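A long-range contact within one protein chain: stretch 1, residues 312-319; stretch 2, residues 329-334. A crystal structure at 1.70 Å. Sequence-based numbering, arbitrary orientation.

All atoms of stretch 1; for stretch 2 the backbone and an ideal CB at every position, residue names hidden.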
# COMPACT_ATOMS: atom_id res chain seq x y z
N PRO A 312 12.23 -8.97 -4.89
CA PRO A 312 11.14 -9.67 -5.58
C PRO A 312 9.86 -9.01 -5.10
O PRO A 312 9.87 -8.28 -4.10
CB PRO A 312 11.27 -11.10 -5.06
CG PRO A 312 12.75 -11.23 -4.80
CD PRO A 312 13.06 -9.91 -4.12
N VAL A 313 8.74 -9.24 -5.78
CA VAL A 313 7.49 -8.65 -5.35
C VAL A 313 7.08 -9.23 -4.00
O VAL A 313 7.18 -10.44 -3.77
CB VAL A 313 6.37 -8.89 -6.39
CG1 VAL A 313 5.03 -8.41 -5.83
CG2 VAL A 313 6.69 -8.15 -7.67
N GLY A 314 6.61 -8.36 -3.11
CA GLY A 314 6.21 -8.76 -1.78
C GLY A 314 6.80 -7.73 -0.85
O GLY A 314 8.02 -7.55 -0.82
N PHE A 315 5.96 -7.03 -0.09
CA PHE A 315 6.47 -5.98 0.79
C PHE A 315 7.40 -6.49 1.89
O PHE A 315 8.18 -5.72 2.45
CB PHE A 315 5.32 -5.18 1.39
CG PHE A 315 5.76 -3.91 2.07
CD1 PHE A 315 6.03 -3.88 3.43
CD2 PHE A 315 5.95 -2.75 1.33
CE1 PHE A 315 6.47 -2.72 4.05
CE2 PHE A 315 6.39 -1.58 1.94
CZ PHE A 315 6.65 -1.56 3.31
N LYS A 316 7.32 -7.78 2.18
CA LYS A 316 8.18 -8.36 3.21
C LYS A 316 9.64 -8.08 2.90
O LYS A 316 10.45 -7.83 3.80
CB LYS A 316 7.95 -9.87 3.32
CG LYS A 316 8.28 -10.65 2.05
CD LYS A 316 8.10 -12.15 2.25
CE LYS A 316 8.26 -12.89 0.94
NZ LYS A 316 9.67 -13.18 1.16
N TRP A 317 9.99 -8.11 1.61
CA TRP A 317 11.37 -7.87 1.19
C TRP A 317 11.80 -6.43 1.46
O TRP A 317 12.96 -6.17 1.78
CB TRP A 317 11.56 -8.16 -0.30
CG TRP A 317 11.32 -9.58 -0.72
CD1 TRP A 317 10.13 -10.14 -1.08
CD2 TRP A 317 12.31 -10.60 -0.88
NE1 TRP A 317 10.32 -11.45 -1.46
CE2 TRP A 317 11.65 -11.76 -1.34
CE3 TRP A 317 13.70 -10.66 -0.67
CZ2 TRP A 317 12.32 -12.96 -1.60
CZ3 TRP A 317 14.37 -11.85 -0.93
CH2 TRP A 317 13.68 -12.99 -1.39
N ILE A 318 10.87 -5.49 1.32
CA ILE A 318 11.18 -4.08 1.55
C ILE A 318 11.31 -3.82 3.05
O ILE A 318 12.18 -3.08 3.49
CB ILE A 318 10.08 -3.17 0.93
CG1 ILE A 318 10.09 -3.33 -0.59
CG2 ILE A 318 10.32 -1.71 1.31
CD1 ILE A 318 8.97 -2.59 -1.30
N LYS A 319 10.43 -4.44 3.84
CA LYS A 319 10.48 -4.27 5.28
C LYS A 319 11.82 -4.76 5.84
O LYS A 319 12.43 -4.10 6.67
CB LYS A 319 9.32 -5.03 5.94
CG LYS A 319 9.40 -5.10 7.47
CD LYS A 319 8.03 -5.45 8.05
CE LYS A 319 8.13 -5.85 9.52
NZ LYS A 319 8.72 -7.21 9.68
N UNK A 329 13.35 5.42 1.43
CA UNK A 329 12.05 5.23 0.78
C UNK A 329 11.97 3.82 0.21
O UNK A 329 12.99 3.22 -0.14
CB UNK A 329 11.83 6.27 -0.32
N UNK A 330 10.77 3.27 0.14
CA UNK A 330 10.59 1.93 -0.40
C UNK A 330 9.27 1.88 -1.14
O UNK A 330 8.27 2.37 -0.64
CB UNK A 330 10.64 0.87 0.70
N UNK A 331 9.25 1.30 -2.33
CA UNK A 331 7.98 1.29 -3.04
C UNK A 331 7.71 0.12 -3.95
O UNK A 331 8.61 -0.62 -4.34
CB UNK A 331 7.88 2.57 -3.87
N UNK A 332 6.43 -0.03 -4.28
CA UNK A 332 5.97 -1.09 -5.16
C UNK A 332 5.28 -0.48 -6.37
O UNK A 332 4.92 0.70 -6.36
CB UNK A 332 5.03 -2.04 -4.42
N UNK A 333 5.07 -1.28 -7.40
CA UNK A 333 4.42 -0.82 -8.61
C UNK A 333 2.91 -0.68 -8.43
O UNK A 333 2.21 -0.23 -9.34
CB UNK A 333 4.72 -1.78 -9.76
N UNK A 334 2.42 -1.04 -7.25
CA UNK A 334 0.99 -0.99 -6.95
C UNK A 334 0.50 0.23 -6.18
O UNK A 334 -0.68 0.31 -5.83
CB UNK A 334 0.61 -2.24 -6.15

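At position 329 the backbone is extended, and the CA-to-CB bond points away from stretch 1, with no atom of that stretch within 5.5 Å of the ideal CB. Stretch 1 therefore sets no preference; the extended angles merely favour residues at home in a strand, beta-branched ones among them. The residue is Ile 329, with chi1 and chi2 both t, and it makes no contact with stretch 1.

Position 330 is quite different. Its CA-to-CB bond points toward the helix, straight at Ile 318: the ideal CB would lie 2.7 Å from Ile 318 CG2, a clash. The backbone angles, -145/135, are ordinary for a strand and do not by themselves require glycine, so it is the neighbour that argues for a bare CA. The residue is Gly 330, and the missing side chain lets the helix pack directly on the strand, with Ile 318 CG2 4.0 Å from Gly 330 CA.

At position 331 the direction alternates, as it does along a strand, and CB would point away into space that stretch 1 does not occupy. Many side chains would be compatible with what is visible. The residue is Gly 331, a choice that stretch 1 does not explain; its backbone still contributes, as Ile 318 CD1 packs 3.6 Å from Gly 331 O.

Position 332 points toward stretch 1, its ideal CB 5.1 Å from Ile 318 CD1. Beyond lie the backbone NH groups of Gly 314 and Phe 315. A medium aliphatic chain could pack on the isoleucine, while a longer one ending in an acceptor, such as glutamate or glutamine, could also reach the polar backbone. The residue is Glu 332, with chi1 m and chi2 t. Its CG lies 3.9 Å from Ile 318 CD1, and OE1 lies near the plane of the Phe 315 ring, at its edge. Although Glu 332 OE1 comes within 3.2 Å of Phe 315 N, the angle is too poor for a hydrogen bond. Water 1 makes the polar link instead, accepting from Gly 314 N at 2.7 Å and donating to Glu 332 OE1, also at 2.7 Å.

Position 333 points sideways, and only a long side chain could curl back toward Val 313. Glu 333 does so: its OE1 comes 4.5 Å from Val 313 CG1, a marginal contact.

Position 334 is out of reach, so stretch 1 leaves the choice free. It is Ser 334, whose OG donates to Glu 333 OE2 at 2.7 Å.

Stretch 2 329-334: IGGEES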
# COMPACT_ATOMS: atom_id res chain seq x y z
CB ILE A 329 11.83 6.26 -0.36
CG1 ILE A 329 10.34 6.32 -0.72
CG2 ILE A 329 12.66 5.90 -1.58
CD1 ILE A 329 9.99 7.46 -1.68
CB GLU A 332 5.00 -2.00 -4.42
CG GLU A 332 5.60 -2.71 -3.23
CD GLU A 332 4.57 -3.53 -2.49
OE1 GLU A 332 4.94 -4.56 -1.90
OE2 GLU A 332 3.39 -3.13 -2.51
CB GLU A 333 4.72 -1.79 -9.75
CG GLU A 333 4.95 -3.22 -9.28
CD GLU A 333 3.77 -3.76 -8.49
OE1 GLU A 333 4.00 -4.38 -7.43
OE2 GLU A 333 2.62 -3.58 -8.94
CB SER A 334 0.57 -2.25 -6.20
OG SER A 334 0.67 -3.38 -7.04
O HOH W 1 6.94 -5.70 -3.35
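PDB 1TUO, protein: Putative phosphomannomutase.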